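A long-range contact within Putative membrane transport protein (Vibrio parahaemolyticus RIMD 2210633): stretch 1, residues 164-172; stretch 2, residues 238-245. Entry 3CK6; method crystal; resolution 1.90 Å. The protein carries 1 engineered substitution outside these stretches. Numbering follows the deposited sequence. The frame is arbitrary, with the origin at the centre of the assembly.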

# COMPACT_ATOMS: atom_id res chain seq x y z
N ASP E 164 29.89 11.10 -12.50
CA ASP E 164 31.18 10.52 -12.19
C ASP E 164 31.65 11.13 -10.87
O ASP E 164 31.87 12.33 -10.77
CB ASP E 164 32.17 10.78 -13.32
CG ASP E 164 33.54 10.21 -13.04
OD1 ASP E 164 33.72 8.97 -13.16
OD2 ASP E 164 34.44 11.01 -12.71
N VAL E 165 31.77 10.27 -9.86
CA VAL E 165 32.03 10.68 -8.48
C VAL E 165 33.38 11.42 -8.31
O VAL E 165 33.55 12.23 -7.39
CB VAL E 165 31.88 9.47 -7.50
CG1 VAL E 165 32.96 8.40 -7.74
CG2 VAL E 165 31.86 9.93 -6.05
N ASN E 166 34.31 11.18 -9.23
CA ASN E 166 35.64 11.80 -9.17
C ASN E 166 35.75 13.09 -9.99
O ASN E 166 36.82 13.70 -10.08
CB ASN E 166 36.70 10.79 -9.58
CG ASN E 166 36.85 9.67 -8.57
OD1 ASN E 166 37.44 9.87 -7.50
ND2 ASN E 166 36.31 8.50 -8.89
N ASP E 167 34.62 13.51 -10.56
CA ASP E 167 34.58 14.70 -11.39
C ASP E 167 33.43 15.59 -10.94
O ASP E 167 32.29 15.40 -11.36
CB ASP E 167 34.41 14.28 -12.86
CG ASP E 167 34.57 15.44 -13.83
OD1 ASP E 167 34.63 16.62 -13.41
OD2 ASP E 167 34.63 15.15 -15.04
N GLU E 168 33.76 16.56 -10.08
CA GLU E 168 32.76 17.46 -9.49
C GLU E 168 31.92 18.25 -10.51
O GLU E 168 30.79 18.64 -10.22
CB GLU E 168 33.44 18.40 -8.49
CG GLU E 168 33.99 17.67 -7.27
CD GLU E 168 34.81 18.55 -6.36
OE1 GLU E 168 34.25 19.52 -5.81
OE2 GLU E 168 36.02 18.27 -6.19
N SER E 169 32.48 18.44 -11.70
CA SER E 169 31.77 19.09 -12.80
C SER E 169 30.53 18.31 -13.28
O SER E 169 29.66 18.88 -13.93
CB SER E 169 32.71 19.37 -13.98
OG SER E 169 32.90 18.20 -14.78
N THR E 170 30.46 17.01 -12.95
CA THR E 170 29.33 16.15 -13.36
C THR E 170 28.18 16.08 -12.33
O THR E 170 27.19 15.37 -12.53
CB THR E 170 29.78 14.70 -13.75
OG1 THR E 170 30.03 13.92 -12.57
CG2 THR E 170 31.03 14.72 -14.63
N TYR E 171 28.32 16.83 -11.23
CA TYR E 171 27.41 16.74 -10.09
C TYR E 171 26.10 17.51 -10.33
O TYR E 171 25.77 18.43 -9.57
CB TYR E 171 28.09 17.28 -8.83
CG TYR E 171 29.16 16.41 -8.18
CD1 TYR E 171 29.77 15.36 -8.87
CD2 TYR E 171 29.59 16.68 -6.88
CE1 TYR E 171 30.77 14.57 -8.26
CE2 TYR E 171 30.57 15.91 -6.27
CZ TYR E 171 31.16 14.86 -6.96
OH TYR E 171 32.14 14.12 -6.34
N ASN E 172 25.35 17.13 -11.36
CA ASN E 172 24.09 17.81 -11.69
C ASN E 172 22.86 17.07 -11.16
O ASN E 172 21.76 17.23 -11.68
CB ASN E 172 23.97 18.01 -13.20
CG ASN E 172 25.18 18.71 -13.79
OD1 ASN E 172 25.53 19.82 -13.39
ND2 ASN E 172 25.82 18.06 -14.75
N ASP E 238 24.86 8.79 -2.31
CA ASP E 238 25.64 7.86 -1.48
C ASP E 238 27.09 7.73 -1.95
O ASP E 238 28.00 7.63 -1.13
CB ASP E 238 24.99 6.46 -1.42
CG ASP E 238 23.69 6.43 -0.64
OD1 ASP E 238 22.98 5.41 -0.72
OD2 ASP E 238 23.35 7.43 0.04
N GLU E 239 27.29 7.71 -3.27
CA GLU E 239 28.63 7.66 -3.87
C GLU E 239 29.50 8.83 -3.43
O GLU E 239 30.64 8.64 -2.97
CB GLU E 239 28.53 7.64 -5.40
CG GLU E 239 28.97 6.36 -6.04
CD GLU E 239 29.18 6.49 -7.55
OE1 GLU E 239 28.17 6.58 -8.29
OE2 GLU E 239 30.34 6.50 -7.99
N ILE E 240 28.95 10.04 -3.57
CA ILE E 240 29.62 11.28 -3.17
C ILE E 240 29.95 11.30 -1.68
O ILE E 240 31.08 11.57 -1.29
CB ILE E 240 28.76 12.52 -3.53
CG1 ILE E 240 28.67 12.68 -5.04
CG2 ILE E 240 29.32 13.81 -2.87
CD1 ILE E 240 27.57 13.61 -5.51
N LYS E 241 28.96 10.98 -0.85
CA LYS E 241 29.10 11.03 0.61
C LYS E 241 30.21 10.10 1.09
O LYS E 241 31.04 10.50 1.92
CB LYS E 241 27.77 10.66 1.27
CG LYS E 241 27.32 11.60 2.39
CD LYS E 241 27.73 11.10 3.77
CE LYS E 241 26.89 11.73 4.89
NZ LYS E 241 25.47 11.22 4.92
N HIS E 242 30.24 8.89 0.54
CA HIS E 242 31.27 7.89 0.83
C HIS E 242 32.65 8.38 0.39
O HIS E 242 33.60 8.37 1.17
CB HIS E 242 30.92 6.57 0.13
CG HIS E 242 31.60 5.37 0.72
ND1 HIS E 242 32.73 4.82 0.17
CD2 HIS E 242 31.30 4.62 1.80
CE1 HIS E 242 33.10 3.77 0.88
NE2 HIS E 242 32.25 3.62 1.88
N ASN E 243 32.75 8.83 -0.86
CA ASN E 243 33.98 9.36 -1.44
C ASN E 243 34.57 10.55 -0.65
O ASN E 243 35.79 10.69 -0.54
CB ASN E 243 33.73 9.75 -2.90
CG ASN E 243 34.97 10.23 -3.63
OD1 ASN E 243 35.35 11.40 -3.51
ND2 ASN E 243 35.58 9.35 -4.41
N ARG E 244 33.69 11.37 -0.09
CA ARG E 244 34.07 12.61 0.57
C ARG E 244 34.75 12.39 1.92
O ARG E 244 35.84 12.91 2.15
CB ARG E 244 32.84 13.52 0.73
CG ARG E 244 33.14 14.99 0.53
CD ARG E 244 31.99 15.67 -0.19
NE ARG E 244 32.48 16.46 -1.33
CZ ARG E 244 31.70 17.06 -2.22
NH1 ARG E 244 30.38 17.00 -2.14
NH2 ARG E 244 32.26 17.75 -3.22
N ASP E 245 34.11 11.62 2.79
CA ASP E 245 34.70 11.34 4.11
C ASP E 245 35.53 10.05 4.20
O ASP E 245 35.99 9.69 5.28
CB ASP E 245 33.65 11.43 5.23
CG ASP E 245 32.42 10.57 4.97
OD1 ASP E 245 32.57 9.36 4.69
OD2 ASP E 245 31.30 11.12 5.05

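The contact packs a stretch of turn and loop with a short 3-10 segment (168-170), residues 164-172, against one side of the helix containing residues 238-245. No hydrogen bond crosses between them; packing and one long salt bridge make up the interface. V165 and I240 bring the backbones closest, with their CA atoms 5.9 Å apart. V165 occupies the second position of a type I turn from D164 to D167, closed by D167 N to D164 O at 3.0 Å, and its CA-to-CB bond points toward the helix. In its p rotamer, V165 sets CG2 3.7 Å from N243 CB and 4.3 Å from I240 CG1, while V165 CG1 lies 3.2 Å from E239 OE2, a close approach of a methyl group to a carboxylate oxygen. E239 has chi1 at -112°, between wells, and its other carboxylate oxygen, OE1, is hydrogen-bonded elsewhere in the structure.

Y171 also directs its CA-to-CB bond toward the helix. With chi1 m, its ring reaches back across the loop, where Y171 OH donates a hydrogen bond to V165 O at 2.6 Å. This bond ties the ring to the turn, and I240 lies over one face of the ring. The m,t rotamer of I240 carries its side chain over that face: I240 CD1 sits 3.9 Å from the Y171 ring centroid, only 12° off the normal, in a CH-pi contact, and I240 CG1 is 3.8 Å from Y171 CZ.

The CA-to-CB bond of R244 points sideways, but its extended chain, with chi1 to chi3 all between wells, brings the guanidinium to the loop. There R244 NH2 lies at the edge of the Y171 ring, 3.9 Å from Y171 CE2. R244 NH2 forms a salt bridge with E168 OE1 that is long, at 3.7 Å, consistent with electrostatic attraction without a hydrogen bond. Similarly, N166 OD1 and N243 ND2 remain 3.6 Å apart, neighbours without a hydrogen bond.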